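Local coordinates for protein ARF-like GTPase (PDB 4M9Q) that belongs to the ARF-like small GTPases, with a P-loop NTPase fold that binds phosphoaminophosphonic acid-guanylate ester, at residues L69-A82 with F102-Q115. Sequence-based numbering, arbitrary orientation.
Sequences LAEVHAIVYVVDAA and FMRDKPICIFANKQ. With GNP (phosphoaminophosphonic acid-guanylate ester), chain D.
A70 CB sits over one face of the F102 ring, 3.7 Å from its centroid, a CH-pi contact; E183 and V187 of helix 157-190 also touch this side chain. F111 is met at its edge instead: V76 CG1, placed anti to its backbone N (chi1 175°), reaches F111 CD2 at 3.3 Å, near the ring plane, while C109 SG lies over one face, offset toward the rim. The carboxylate of D80 is approached from above: K114 NZ stands 2.8 Å from D80 OD2, 71° out of the carboxylate plane, in a salt bridge, and the extended K114 chain crosses the group at a slant. D80 OD1 takes the backbone N of A82 in an Asx turn, which probably limits the carboxylate's rotation.

Between these ends, strands 74-80 and 108-113 run parallel, their N-to-C directions differing by 17°, joined by alternating backbone bonds from I75 N to P107 O through A81 N to N113 O. On the face bearing I75, Y77 and I108, the two isoleucines lie side by side, their CG2 methyls in contact in the modelled conformer of I75. At the strand entrance the extended K106 places NZ 2.6 Å from V72 O, in the carbonyl plane; NZ also bonds F102 O and forms a salt bridge with E183.

These are the two neighbouring parallel strands of a beta-alpha-beta crossover through helix 87-99. The NKxD motif of P-loop GTPases begins at N113, the last residue of strand 108-113, and K114 follows; D116 OD1 also bonds GNP. K114 NZ, shared by D80, N14 O and a weak bond to GNP O4', is thus probably steadied electrostatically by D80, consistent with a second-shell role for this carboxylate in positioning the lysine beside GNP.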
ATOM      1  N   LEU A  69      -5.999   1.312  -9.677  1.00 42.57           N
ATOM      2  CA  LEU A  69      -6.662   0.348  -8.792  1.00 43.71           C
ATOM      3  C   LEU A  69      -7.165  -0.857  -9.548  1.00 47.49           C
ATOM      4  O   LEU A  69      -7.367  -1.924  -8.951  1.00 49.25           O
ATOM      5  CB  LEU A  69      -7.756   0.995  -7.974  1.00 43.31           C
ATOM      6  CG  LEU A  69      -7.219   2.094  -7.044  1.00 42.21           C
ATOM      7  CD1 LEU A  69      -8.389   2.807  -6.370  1.00 43.41           C
ATOM      8  CD2 LEU A  69      -6.226   1.536  -6.016  1.00 37.88           C
ATOM      9  N   ALA A  70      -7.303  -0.707 -10.866  1.00 50.81           N
ATOM     10  CA  ALA A  70      -7.754  -1.801 -11.739  1.00 54.64           C
ATOM     11  C   ALA A  70      -6.664  -2.814 -11.981  1.00 54.44           C
ATOM     12  O   ALA A  70      -6.948  -4.000 -12.157  1.00 55.03           O
ATOM     13  CB  ALA A  70      -8.261  -1.259 -13.081  1.00 58.10           C
ATOM     14  N   GLU A  71      -5.412  -2.366 -11.997  1.00 53.26           N
ATOM     15  CA  GLU A  71      -4.296  -3.280 -12.288  1.00 49.90           C
ATOM     16  C   GLU A  71      -3.608  -3.860 -11.034  1.00 44.42           C
ATOM     17  O   GLU A  71      -2.616  -4.542 -11.139  1.00 43.56           O
ATOM     18  CB  GLU A  71      -3.277  -2.601 -13.190  1.00 53.20           C
ATOM     19  CG  GLU A  71      -2.504  -1.483 -12.531  1.00 54.91           C
ATOM     20  CD  GLU A  71      -1.781  -0.634 -13.545  1.00 62.16           C
ATOM     21  OE1 GLU A  71      -2.293   0.470 -13.902  1.00 69.18           O
ATOM     22  OE2 GLU A  71      -0.703  -1.100 -13.998  1.00 66.03           O
ATOM     23  N   VAL A  72      -4.221  -3.684  -9.877  0.50 40.38           N
ATOM     24  CA  VAL A  72      -3.587  -4.022  -8.614  0.50 37.11           C
ATOM     25  C   VAL A  72      -4.313  -5.206  -7.966  0.50 37.77           C
ATOM     26  O   VAL A  72      -5.526  -5.325  -8.074  0.50 38.78           O
ATOM     27  CB  VAL A  72      -3.605  -2.760  -7.734  0.50 34.50           C
ATOM     28  CG1 VAL A  72      -4.509  -2.929  -6.536  0.50 31.55           C
ATOM     29  CG2 VAL A  72      -2.188  -2.285  -7.449  0.50 32.52           C
ATOM     30  N   HIS A  73      -3.559  -6.109  -7.342  1.00 36.42           N
ATOM     31  CA  HIS A  73      -4.147  -7.237  -6.674  1.00 36.10           C
ATOM     32  C   HIS A  73      -4.401  -6.916  -5.240  1.00 36.77           C
ATOM     33  O   HIS A  73      -5.242  -7.561  -4.625  1.00 39.42           O
ATOM     34  CB  HIS A  73      -3.227  -8.415  -6.705  1.00 35.68           C
ATOM     35  CG  HIS A  73      -3.008  -8.988  -8.072  1.00 37.21           C
ATOM     36  ND1 HIS A  73      -2.007  -8.567  -8.894  1.00 38.62           N
ATOM     37  CD2 HIS A  73      -3.655 -10.008  -8.734  1.00 38.74           C
ATOM     38  CE1 HIS A  73      -2.033  -9.256 -10.027  1.00 38.70           C
ATOM     39  NE2 HIS A  73      -3.043 -10.153  -9.933  1.00 42.83           N
ATOM     40  N   ALA A  74      -3.646  -5.960  -4.675  1.00 33.75           N
ATOM     41  CA  ALA A  74      -3.720  -5.656  -3.257  1.00 31.01           C
ATOM     42  C   ALA A  74      -3.118  -4.292  -3.020  1.00 31.34           C
ATOM     43  O   ALA A  74      -2.485  -3.699  -3.947  1.00 30.28           O
ATOM     44  CB  ALA A  74      -2.973  -6.694  -2.442  1.00 27.43           C
ATOM     45  N   ILE A  75      -3.289  -3.798  -1.788  0.50 30.15           N
ATOM     46  CA  ILE A  75      -2.812  -2.482  -1.405  0.50 29.35           C
ATOM     47  C   ILE A  75      -1.959  -2.592  -0.160  0.50 27.39           C
ATOM     48  O   ILE A  75      -2.260  -3.404   0.704  0.50 26.91           O
ATOM     49  CB  ILE A  75      -4.002  -1.569  -1.091  0.50 31.11           C
ATOM     50  CG1 ILE A  75      -4.546  -0.987  -2.392  0.50 32.93           C
ATOM     51  CG2 ILE A  75      -3.614  -0.475  -0.080  0.50 29.90           C
ATOM     52  CD1 ILE A  75      -5.296   0.313  -2.184  0.50 34.69           C
ATOM     53  N   VAL A  76      -0.871  -1.825  -0.086  1.00 25.53           N
ATOM     54  CA  VAL A  76      -0.241  -1.558   1.175  1.00 24.52           C
ATOM     55  C   VAL A  76      -0.652  -0.111   1.476  1.00 26.58           C
ATOM     56  O   VAL A  76      -0.373   0.763   0.671  1.00 30.04           O
ATOM     57  CB  VAL A  76       1.249  -1.719   1.115  1.00 22.31           C
ATOM     58  CG1 VAL A  76       1.886  -1.299   2.429  1.00 20.49           C
ATOM     59  CG2 VAL A  76       1.631  -3.151   0.774  1.00 21.28           C
ATOM     60  N   TYR A  77      -1.356   0.133   2.592  1.00 25.34           N
ATOM     61  CA  TYR A  77      -1.698   1.462   3.002  1.00 25.44           C
ATOM     62  C   TYR A  77      -0.856   1.833   4.224  1.00 26.54           C
ATOM     63  O   TYR A  77      -0.836   1.094   5.213  1.00 30.04           O
ATOM     64  CB  TYR A  77      -3.163   1.527   3.324  1.00 27.93           C
ATOM     65  CG  TYR A  77      -3.685   2.951   3.416  1.00 31.46           C
ATOM     66  CD1 TYR A  77      -4.002   3.654   2.289  1.00 32.04           C
ATOM     67  CD2 TYR A  77      -3.844   3.574   4.648  1.00 33.24           C
ATOM     68  CE1 TYR A  77      -4.447   4.943   2.382  1.00 35.75           C
ATOM     69  CE2 TYR A  77      -4.278   4.861   4.740  1.00 36.29           C
ATOM     70  CZ  TYR A  77      -4.579   5.539   3.601  1.00 36.32           C
ATOM     71  OH  TYR A  77      -5.045   6.806   3.703  1.00 41.07           O
ATOM     72  N   VAL A  78      -0.125   2.938   4.160  1.00 26.11           N
ATOM     73  CA  VAL A  78       0.784   3.331   5.204  1.00 25.59           C
ATOM     74  C   VAL A  78       0.225   4.554   5.898  1.00 30.31           C
ATOM     75  O   VAL A  78      -0.199   5.533   5.261  1.00 28.45           O
ATOM     76  CB  VAL A  78       2.170   3.652   4.617  1.00 27.86           C
ATOM     77  CG1 VAL A  78       3.193   3.939   5.724  1.00 26.27           C
ATOM     78  CG2 VAL A  78       2.682   2.504   3.734  1.00 24.94           C
ATOM     79  N   VAL A  79       0.233   4.508   7.235  1.00 32.20           N
ATOM     80  CA  VAL A  79      -0.248   5.593   8.057  1.00 31.10           C
ATOM     81  C   VAL A  79       0.898   6.047   8.919  1.00 31.14           C
ATOM     82  O   VAL A  79       1.657   5.220   9.439  1.00 29.59           O
ATOM     83  CB  VAL A  79      -1.358   5.123   9.000  1.00 32.72           C
ATOM     84  CG1 VAL A  79      -1.854   6.280   9.861  1.00 36.36           C
ATOM     85  CG2 VAL A  79      -2.509   4.573   8.205  1.00 35.48           C
ATOM     86  N   ASP A  80       1.023   7.364   9.098  1.00 30.87           N
ATOM     87  CA  ASP A  80       1.994   7.876  10.076  1.00 31.58           C
ATOM     88  C   ASP A  80       1.311   7.731  11.412  1.00 32.10           C
ATOM     89  O   ASP A  80       0.420   8.529  11.744  1.00 32.27           O
ATOM     90  CB  ASP A  80       2.378   9.325   9.762  1.00 32.65           C
ATOM     91  CG  ASP A  80       3.414   9.922  10.725  1.00 35.10           C
ATOM     92  OD1 ASP A  80       3.716   9.310  11.785  1.00 35.45           O
ATOM     93  OD2 ASP A  80       3.894  11.080  10.440  1.00 37.29           O
ATOM     94  N   ALA A  81       1.733   6.717  12.161  1.00 29.82           N
ATOM     95  CA  ALA A  81       1.076   6.379  13.395  1.00 33.15           C
ATOM     96  C   ALA A  81       1.341   7.424  14.472  1.00 35.61           C
ATOM     97  O   ALA A  81       0.649   7.428  15.495  1.00 37.05           O
ATOM     98  CB  ALA A  81       1.499   4.980  13.882  1.00 32.78           C
ATOM     99  N   ALA A  82       2.343   8.277  14.248  1.00 36.16           N
ATOM    100  CA  ALA A  82       2.803   9.248  15.246  1.00 38.65           C
ATOM    101  C   ALA A  82       2.215  10.602  14.989  1.00 40.56           C
ATOM    102  O   ALA A  82       2.600  11.541  15.658  1.00 41.62           O
ATOM    103  CB  ALA A  82       4.323   9.368  15.275  1.00 40.00           C
ATOM    104  N   PHE A 102     -12.947  -1.026  -8.426  1.00 70.53           N
ATOM    105  CA  PHE A 102     -11.917  -2.020  -8.680  1.00 68.15           C
ATOM    106  C   PHE A 102     -11.281  -2.552  -7.384  1.00 64.86           C
ATOM    107  O   PHE A 102     -10.360  -3.387  -7.442  1.00 59.03           O
ATOM    108  CB  PHE A 102     -10.832  -1.425  -9.594  1.00 69.51           C
ATOM    109  CG  PHE A 102     -11.343  -0.946 -10.937  1.00 71.09           C
ATOM    110  CD1 PHE A 102     -11.211   0.397 -11.315  1.00 73.08           C
ATOM    111  CD2 PHE A 102     -11.937  -1.822 -11.815  1.00 72.70           C
ATOM    112  CE1 PHE A 102     -11.670   0.846 -12.539  1.00 74.98           C
ATOM    113  CE2 PHE A 102     -12.415  -1.382 -13.048  1.00 77.20           C
ATOM    114  CZ  PHE A 102     -12.275  -0.048 -13.412  1.00 77.13           C
ATOM    115  N   MET A 103     -11.743  -2.068  -6.227  1.00 62.29           N
ATOM    116  CA  MET A 103     -11.149  -2.456  -4.963  1.00 59.93           C
ATOM    117  C   MET A 103     -11.861  -3.607  -4.302  1.00 59.32           C
ATOM    118  O   MET A 103     -11.332  -4.216  -3.394  1.00 57.31           O
ATOM    119  CB  MET A 103     -11.069  -1.281  -3.997  1.00 60.35           C
ATOM    120  CG  MET A 103      -9.719  -0.561  -3.924  1.00 60.92           C
ATOM    121  SD  MET A 103      -8.262  -1.619  -3.741  1.00 60.56           S
ATOM    122  CE  MET A 103      -8.173  -1.933  -5.474  1.00 57.67           C
ATOM    123  N   ARG A 104     -13.039  -3.951  -4.766  1.00 63.87           N
ATOM    124  CA  ARG A 104     -13.850  -4.913  -4.031  1.00 68.51           C
ATOM    125  C   ARG A 104     -13.084  -6.240  -3.846  1.00 63.50           C
ATOM    126  O   ARG A 104     -12.361  -6.656  -4.710  1.00 60.26           O
ATOM    127  CB  ARG A 104     -15.248  -5.000  -4.691  1.00 76.95           C
ATOM    128  CG  ARG A 104     -15.972  -6.335  -4.695  1.00 83.06           C
ATOM    129  CD  ARG A 104     -15.608  -7.136  -5.941  1.00 87.75           C
ATOM    130  NE  ARG A 104     -16.733  -7.864  -6.519  1.00 91.55           N
ATOM    131  CZ  ARG A 104     -16.661  -8.623  -7.612  1.00 92.50           C
ATOM    132  NH1 ARG A 104     -15.523  -8.758  -8.269  1.00 84.75           N
ATOM    133  NH2 ARG A 104     -17.755  -9.249  -8.054  1.00103.77           N
ATOM    134  N   ASP A 105     -13.153  -6.826  -2.657  1.00 65.44           N
ATOM    135  CA  ASP A 105     -12.415  -8.082  -2.308  1.00 63.79           C
ATOM    136  C   ASP A 105     -10.874  -8.085  -2.329  1.00 57.43           C
ATOM    137  O   ASP A 105     -10.277  -9.117  -2.101  1.00 57.88           O
ATOM    138  CB  ASP A 105     -12.921  -9.271  -3.169  1.00 68.57           C
ATOM    139  CG  ASP A 105     -14.409  -9.628  -2.892  1.00 73.19           C
ATOM    140  OD1 ASP A 105     -14.891  -9.488  -1.725  1.00 74.72           O
ATOM    141  OD2 ASP A 105     -15.089 -10.063  -3.850  1.00 73.27           O
ATOM    142  N   LYS A 106     -10.215  -6.958  -2.606  1.00 51.93           N
ATOM    143  CA  LYS A 106      -8.764  -6.928  -2.594  1.00 42.96           C
ATOM    144  C   LYS A 106      -8.264  -6.600  -1.180  1.00 41.91           C
ATOM    145  O   LYS A 106      -8.840  -5.742  -0.460  1.00 41.43           O
ATOM    146  CB  LYS A 106      -8.247  -5.906  -3.578  1.00 43.38           C
ATOM    147  CG  LYS A 106      -8.452  -6.319  -5.027  1.00 45.03           C
ATOM    148  CD  LYS A 106      -8.029  -5.243  -5.998  1.00 43.86           C
ATOM    149  CE  LYS A 106      -8.313  -5.610  -7.455  1.00 45.70           C
ATOM    150  NZ  LYS A 106      -7.992  -4.462  -8.355  1.00 45.44           N
ATOM    151  N   PRO A 107      -7.203  -7.290  -0.746  1.00 36.62           N
ATOM    152  CA  PRO A 107      -6.742  -7.122   0.607  1.00 34.17           C
ATOM    153  C   PRO A 107      -5.856  -5.874   0.790  1.00 33.96           C
ATOM    154  O   PRO A 107      -5.261  -5.382  -0.209  1.00 31.90           O
ATOM    155  CB  PRO A 107      -5.951  -8.383   0.843  1.00 34.32           C
ATOM    156  CG  PRO A 107      -5.463  -8.799  -0.464  1.00 33.73           C
ATOM    157  CD  PRO A 107      -6.571  -8.439  -1.403  1.00 36.56           C
ATOM    158  N   ILE A 108      -5.830  -5.364   2.035  1.00 31.92           N
ATOM    159  CA  ILE A 108      -5.074  -4.172   2.427  1.00 29.64           C
ATOM    160  C   ILE A 108      -4.139  -4.487   3.601  1.00 30.52           C
ATOM    161  O   ILE A 108      -4.540  -4.960   4.667  1.00 29.85           O
ATOM    162  CB  ILE A 108      -5.929  -3.029   2.965  1.00 32.20           C
ATOM    163  CG1 ILE A 108      -7.308  -2.982   2.377  1.00 33.57           C
ATOM    164  CG2 ILE A 108      -5.277  -1.675   2.663  1.00 30.99           C
ATOM    165  CD1 ILE A 108      -7.250  -2.737   0.954  1.00 33.05           C
ATOM    166  N   CYS A 109      -2.869  -4.245   3.406  1.00 30.35           N
ATOM    167  CA  CYS A 109      -1.926  -4.372   4.471  1.00 30.71           C
ATOM    168  C   CYS A 109      -1.692  -2.943   4.986  1.00 29.95           C
ATOM    169  O   CYS A 109      -1.264  -2.097   4.255  1.00 27.49           O
ATOM    170  CB  CYS A 109      -0.661  -4.981   3.933  1.00 31.85           C
ATOM    171  SG  CYS A 109       0.674  -4.928   5.104  1.00 36.09           S
ATOM    172  N   ILE A 110      -2.060  -2.673   6.224  1.00 29.77           N
ATOM    173  CA  ILE A 110      -1.971  -1.352   6.759  1.00 28.18           C
ATOM    174  C   ILE A 110      -0.761  -1.308   7.660  1.00 28.94           C
ATOM    175  O   ILE A 110      -0.664  -2.076   8.621  1.00 32.07           O
ATOM    176  CB  ILE A 110      -3.241  -1.000   7.557  1.00 30.30           C
ATOM    177  CG1 ILE A 110      -4.466  -1.078   6.619  1.00 31.59           C
ATOM    178  CG2 ILE A 110      -3.122   0.396   8.183  1.00 27.67           C
ATOM    179  CD1 ILE A 110      -5.782  -1.376   7.283  1.00 32.13           C
ATOM    180  N   PHE A 111       0.190  -0.439   7.347  1.00 27.34           N
ATOM    181  CA  PHE A 111       1.354  -0.301   8.202  1.00 27.60           C
ATOM    182  C   PHE A 111       1.200   0.906   9.103  1.00 27.07           C
ATOM    183  O   PHE A 111       1.051   2.019   8.654  1.00 27.04           O
ATOM    184  CB  PHE A 111       2.605  -0.163   7.365  1.00 29.45           C
ATOM    185  CG  PHE A 111       3.106  -1.457   6.791  1.00 28.05           C
ATOM    186  CD1 PHE A 111       3.550  -2.421   7.603  1.00 29.00           C
ATOM    187  CD2 PHE A 111       3.201  -1.645   5.434  1.00 29.84           C
ATOM    188  CE1 PHE A 111       4.054  -3.606   7.090  1.00 32.10           C
ATOM    189  CE2 PHE A 111       3.725  -2.814   4.890  1.00 30.73           C
ATOM    190  CZ  PHE A 111       4.132  -3.808   5.718  1.00 30.57           C
ATOM    191  N   ALA A 112       1.202   0.672  10.397  1.00 27.92           N
ATOM    192  CA  ALA A 112       1.138   1.769  11.372  1.00 28.60           C
ATOM    193  C   ALA A 112       2.577   2.203  11.580  1.00 28.43           C
ATOM    194  O   ALA A 112       3.248   1.726  12.493  1.00 32.85           O
ATOM    195  CB  ALA A 112       0.531   1.300  12.700  1.00 27.23           C
ATOM    196  N   ASN A 113       3.044   3.082  10.715  1.00 27.74           N
ATOM    197  CA  ASN A 113       4.466   3.416  10.632  1.00 28.50           C
ATOM    198  C   ASN A 113       4.959   4.422  11.703  1.00 29.72           C
ATOM    199  O   ASN A 113       4.189   5.096  12.376  1.00 30.71           O
ATOM    200  CB  ASN A 113       4.778   3.923   9.229  1.00 26.86           C
ATOM    201  CG  ASN A 113       6.256   4.022   8.964  1.00 28.36           C
ATOM    202  OD1 ASN A 113       7.053   3.171   9.418  1.00 28.59           O
ATOM    203  ND2 ASN A 113       6.652   5.065   8.256  1.00 28.65           N
ATOM    204  N   LYS A 114       6.266   4.476  11.874  1.00 32.02           N
ATOM    205  CA  LYS A 114       6.924   5.479  12.757  1.00 32.88           C
ATOM    206  C   LYS A 114       6.773   5.132  14.244  1.00 32.86           C
ATOM    207  O   LYS A 114       6.593   6.004  15.063  1.00 33.57           O
ATOM    208  CB  LYS A 114       6.399   6.891  12.451  1.00 32.71           C
ATOM    209  CG  LYS A 114       6.483   7.290  10.954  1.00 32.03           C
ATOM    210  CD  LYS A 114       6.657   8.801  10.775  1.00 33.31           C
ATOM    211  CE  LYS A 114       6.517   9.257   9.345  1.00 32.90           C
ATOM    212  NZ  LYS A 114       6.397  10.741   9.185  1.00 34.16           N
ATOM    213  N   GLN A 115       6.882   3.847  14.574  1.00 33.05           N
ATOM    214  CA  GLN A 115       6.753   3.371  15.938  1.00 34.25           C
ATOM    215  C   GLN A 115       7.954   3.696  16.805  1.00 37.01           C
ATOM    216  O   GLN A 115       7.923   3.439  17.999  1.00 38.62           O
ATOM    217  CB  GLN A 115       6.505   1.880  15.986  1.00 34.68           C
ATOM    218  CG  GLN A 115       5.193   1.414  15.362  1.00 34.43           C
ATOM    219  CD  GLN A 115       3.976   1.745  16.187  1.00 33.70           C
ATOM    220  OE1 GLN A 115       4.023   1.633  17.383  1.00 36.55           O
ATOM    221  NE2 GLN A 115       2.880   2.102  15.543  1.00 30.61           N
TER
HETATM  222  PG  GNP D 301       5.045  11.285  -0.253  1.00 34.29           P
HETATM  223  O1G GNP D 301       6.178  10.740  -1.275  1.00 36.53           O
HETATM  224  O2G GNP D 301       3.744  10.412  -0.323  1.00 36.00           O
HETATM  225  O3G GNP D 301       4.870  12.788  -0.539  1.00 40.23           O
HETATM  226  N3B GNP D 301       5.628  10.989   1.315  1.00 32.68           N
HETATM  227  PB  GNP D 301       6.139   9.421   1.683  1.00 29.89           P
HETATM  228  O1B GNP D 301       6.836   8.681   0.429  1.00 29.23           O
HETATM  229  O2B GNP D 301       4.929   8.696   2.204  1.00 29.08           O
HETATM  230  O3A GNP D 301       7.144   9.707   2.880  1.00 32.94           O
HETATM  231  PA  GNP D 301       8.697   9.374   2.959  1.00 34.67           P
HETATM  232  O1A GNP D 301       9.257  10.358   2.007  1.00 37.88           O
HETATM  233  O2A GNP D 301       8.851   7.903   2.790  1.00 31.68           O
HETATM  234  O5' GNP D 301       8.942   9.783   4.483  1.00 34.61           O
HETATM  235  C5' GNP D 301       8.473  11.069   4.956  1.00 36.04           C
HETATM  236  C4' GNP D 301       9.355  11.567   6.132  1.00 36.68           C
HETATM  237  O4' GNP D 301       9.184  10.619   7.196  1.00 35.44           O
HETATM  238  C3' GNP D 301      10.851  11.505   5.860  1.00 37.61           C
HETATM  239  O3' GNP D 301      11.603  12.360   6.719  1.00 42.29           O
HETATM  240  C2' GNP D 301      11.241  10.140   6.315  1.00 36.14           C
HETATM  241  O2' GNP D 301      12.582  10.000   6.683  1.00 36.51           O
HETATM  242  C1' GNP D 301      10.415  10.020   7.556  1.00 35.78           C
HETATM  243  N9  GNP D 301      10.176   8.657   8.040  1.00 35.21           N
HETATM  244  C8  GNP D 301       9.752   7.643   7.289  1.00 34.66           C
HETATM  245  N7  GNP D 301       9.565   6.547   8.037  1.00 33.64           N
HETATM  246  C5  GNP D 301       9.896   6.858   9.294  1.00 34.83           C
HETATM  247  C6  GNP D 301       9.937   6.102  10.558  1.00 35.37           C
HETATM  248  O6  GNP D 301       9.626   4.897  10.613  1.00 34.49           O
HETATM  249  N1  GNP D 301      10.302   6.758  11.638  1.00 39.16           N
HETATM  250  C2  GNP D 301      10.649   8.083  11.621  1.00 39.52           C
HETATM  251  N2  GNP D 301      11.020   8.627  12.783  1.00 40.67           N
HETATM  252  N3  GNP D 301      10.641   8.851  10.501  1.00 39.10           N
HETATM  253  C4  GNP D 301      10.301   8.260   9.306  1.00 36.66           C